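Local coordinates for protein BtGH115A (Bacteroides thetaiotaomicron, PDB 5BY3) that probably acts as a family GH115 4-O-methyl-alpha-glucuronidase, a glycoside hydrolase with specificity for decorated arabinogalactans, at residues Y372-P377 and P698-H703. Residues are numbered along the deposited sequence; the frame is centred on the assembly and turned at random.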
loop_
_atom_site.group_PDB
_atom_site.type_symbol
_atom_site.label_atom_id
_atom_site.label_comp_id
_atom_site.label_asym_id
_atom_site.label_seq_id
_atom_site.Cartn_x
_atom_site.Cartn_y
_atom_site.Cartn_z
ATOM N N TYR A 372 1.206 9.874 2.167
ATOM C CA TYR A 372 0.622 11.173 1.788
ATOM C C TYR A 372 0.997 11.592 0.380
ATOM O O TYR A 372 2.155 11.958 0.099
ATOM C CB TYR A 372 1.025 12.260 2.775
ATOM C CG TYR A 372 0.612 11.940 4.194
ATOM C CD1 TYR A 372 -0.728 12.092 4.616
ATOM C CD2 TYR A 372 1.555 11.442 5.121
ATOM C CE1 TYR A 372 -1.111 11.808 5.934
ATOM C CE2 TYR A 372 1.174 11.138 6.419
ATOM C CZ TYR A 372 -0.147 11.318 6.820
ATOM O OH TYR A 372 -0.468 11.044 8.127
ATOM N N ILE A 373 0.010 11.521 -0.508
ATOM C CA ILE A 373 0.186 11.873 -1.944
ATOM C C ILE A 373 0.674 13.319 -2.135
ATOM O O ILE A 373 0.029 14.261 -1.647
ATOM C CB ILE A 373 -1.105 11.558 -2.742
ATOM C CG1 ILE A 373 -1.330 10.048 -2.694
ATOM C CG2 ILE A 373 -0.990 12.017 -4.195
ATOM C CD1 ILE A 373 -2.675 9.555 -3.202
ATOM N N ARG A 374 1.814 13.494 -2.824
ATOM C CA ARG A 374 2.398 14.853 -3.003
ATOM C C ARG A 374 1.632 15.724 -4.040
ATOM O O ARG A 374 1.505 16.936 -3.873
ATOM C CB ARG A 374 3.900 14.815 -3.307
ATOM C CG ARG A 374 4.791 14.318 -2.160
ATOM C CD ARG A 374 6.123 15.059 -2.215
ATOM N NE ARG A 374 7.030 14.748 -1.123
ATOM C CZ ARG A 374 7.204 15.495 -0.045
ATOM N NH1 ARG A 374 6.516 16.638 0.124
ATOM N NH2 ARG A 374 8.066 15.105 0.877
ATOM N N HIS A 375 1.102 15.108 -5.097
ATOM C CA HIS A 375 0.480 15.912 -6.139
ATOM C C HIS A 375 -0.752 15.284 -6.738
ATOM O O HIS A 375 -0.739 14.109 -7.143
ATOM C CB HIS A 375 1.488 16.293 -7.245
ATOM C CG HIS A 375 0.904 17.173 -8.300
ATOM N ND1 HIS A 375 0.949 18.547 -8.224
ATOM C CD2 HIS A 375 0.214 16.877 -9.430
ATOM C CE1 HIS A 375 0.330 19.059 -9.273
ATOM N NE2 HIS A 375 -0.135 18.068 -10.013
ATOM N N PHE A 376 -1.797 16.102 -6.791
ATOM C CA PHE A 376 -3.062 15.799 -7.466
ATOM C C PHE A 376 -3.197 16.554 -8.809
ATOM O O PHE A 376 -2.849 17.745 -8.877
ATOM C CB PHE A 376 -4.224 16.120 -6.526
ATOM C CG PHE A 376 -4.253 15.260 -5.306
ATOM C CD1 PHE A 376 -3.550 15.638 -4.148
ATOM C CD2 PHE A 376 -4.951 14.033 -5.314
ATOM C CE1 PHE A 376 -3.557 14.818 -3.014
ATOM C CE2 PHE A 376 -4.942 13.215 -4.193
ATOM C CZ PHE A 376 -4.261 13.621 -3.030
ATOM N N PRO A 377 -3.707 15.868 -9.867
ATOM C CA PRO A 377 -3.696 16.422 -11.235
ATOM C C PRO A 377 -4.489 17.698 -11.331
ATOM O O PRO A 377 -5.634 17.744 -10.848
ATOM C CB PRO A 377 -4.375 15.340 -12.088
ATOM C CG PRO A 377 -4.479 14.135 -11.219
ATOM C CD PRO A 377 -4.473 14.606 -9.802
ATOM N N PRO A 698 -1.187 15.496 8.617
ATOM C CA PRO A 698 -0.105 16.138 7.869
ATOM C C PRO A 698 -0.161 15.807 6.354
ATOM O O PRO A 698 0.871 15.525 5.730
ATOM C CB PRO A 698 1.142 15.553 8.505
ATOM C CG PRO A 698 0.732 14.140 8.867
ATOM C CD PRO A 698 -0.754 14.194 9.174
ATOM N N ASN A 699 -1.343 15.895 5.740
ATOM C CA ASN A 699 -1.405 15.638 4.310
ATOM C C ASN A 699 -0.883 16.875 3.502
ATOM O O ASN A 699 -0.495 17.917 4.103
ATOM C CB ASN A 699 -2.796 15.178 3.892
ATOM C CG ASN A 699 -3.816 16.275 3.998
ATOM O OD1 ASN A 699 -3.977 17.045 3.072
ATOM N ND2 ASN A 699 -4.489 16.370 5.129
ATOM N N HIS A 700 -0.856 16.734 2.170
ATOM C CA HIS A 700 -0.285 17.742 1.273
ATOM C C HIS A 700 -1.418 18.438 0.488
ATOM O O HIS A 700 -2.483 17.822 0.261
ATOM C CB HIS A 700 0.715 17.085 0.303
ATOM C CG HIS A 700 1.912 16.461 0.969
ATOM N ND1 HIS A 700 2.932 17.206 1.521
ATOM C CD2 HIS A 700 2.271 15.163 1.132
ATOM C CE1 HIS A 700 3.853 16.402 2.019
ATOM N NE2 HIS A 700 3.470 15.158 1.809
ATOM N N PRO A 701 -1.198 19.705 0.039
ATOM C CA PRO A 701 -2.264 20.478 -0.679
ATOM C C PRO A 701 -2.946 19.712 -1.813
ATOM O O PRO A 701 -2.285 18.956 -2.538
ATOM C CB PRO A 701 -1.504 21.699 -1.248
ATOM C CG PRO A 701 -0.308 21.848 -0.357
ATOM C CD PRO A 701 0.086 20.445 0.062
ATOM N N VAL A 702 -4.255 19.860 -1.953
ATOM C CA VAL A 702 -4.973 19.132 -3.022
ATOM C C VAL A 702 -4.987 19.925 -4.315
ATOM O O VAL A 702 -4.961 19.351 -5.405
ATOM C CB VAL A 702 -6.406 18.745 -2.623
ATOM C CG1 VAL A 702 -7.025 17.836 -3.686
ATOM C CG2 VAL A 702 -6.417 18.082 -1.241
ATOM N N HIS A 703 -5.062 21.246 -4.181
ATOM C CA HIS A 703 -4.906 22.166 -5.307
ATOM C C HIS A 703 -4.222 23.420 -4.837
ATOM O O HIS A 703 -4.602 24.042 -3.824
ATOM C CB HIS A 703 -6.239 22.529 -5.949
ATOM C CG HIS A 703 -6.915 21.374 -6.605
ATOM N ND1 HIS A 703 -8.162 20.935 -6.221
ATOM C CD2 HIS A 703 -6.509 20.549 -7.600
ATOM C CE1 HIS A 703 -8.507 19.902 -6.968
ATOM N NE2 HIS A 703 -7.516 19.641 -7.804
#
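At the interface between the TIM-barrel region of the GH115 enzyme and its C-terminal beta domain, Tyr372, Arg374 and Phe376 of the loop after strand 362-366 meet Pro698, His700 and Val702. The two irregular loop segments run the same way, 3° apart end to end, yet no hydrogen bond joins them; the contact rests on side chains packed against each other and against backbone carbonyls. Tyr372 lays its ring by the pyrrolidine of Pro698, with CZ 3.6 Å from Pro698 CG, while Pro698 O sits over one ring face, 3.9 Å above its plane. Tyr372 CD1 lies 3.6 Å from Asn699 CA. The Tyr372 hydroxyl reaches beyond the pair to hydrogen-bond Asn739. An alanine in place of Tyr372 would probably open a gap beside Pro698 and Asn699 and deprive Asn739 of its hydroxyl partner. The His700 ring, its CG set anti to the carbonyl carbon (chi1 -63°), turns its edge to the carbonyl oxygens of Tyr372 and Ile373, with CD2 3.4 Å from Tyr372 O, while Arg374 CG lies over one face and NE2 hydrogen-bonds Asp368. The Arg374 and His700 side chains cross obliquely, guanidinium and imidazole planes 40° apart, NH1 lying 3.3 Å from His700 CE1. Arg374 also makes a cation-pi contact with Trp732. Farther along, Val702 CG1 lies over one face of the Phe376 ring, 4.1 Å from Phe376 CG, and Phe376 CB approaches Val702 O at 3.5 Å. Helix 411-423 borders both loops, taking Tyr372 on Leu413 and Val702 on Gln420, while Ile373 packs on barrel strand 388-393; the partner loop links strands 689-696 and 708-713 of different sheets.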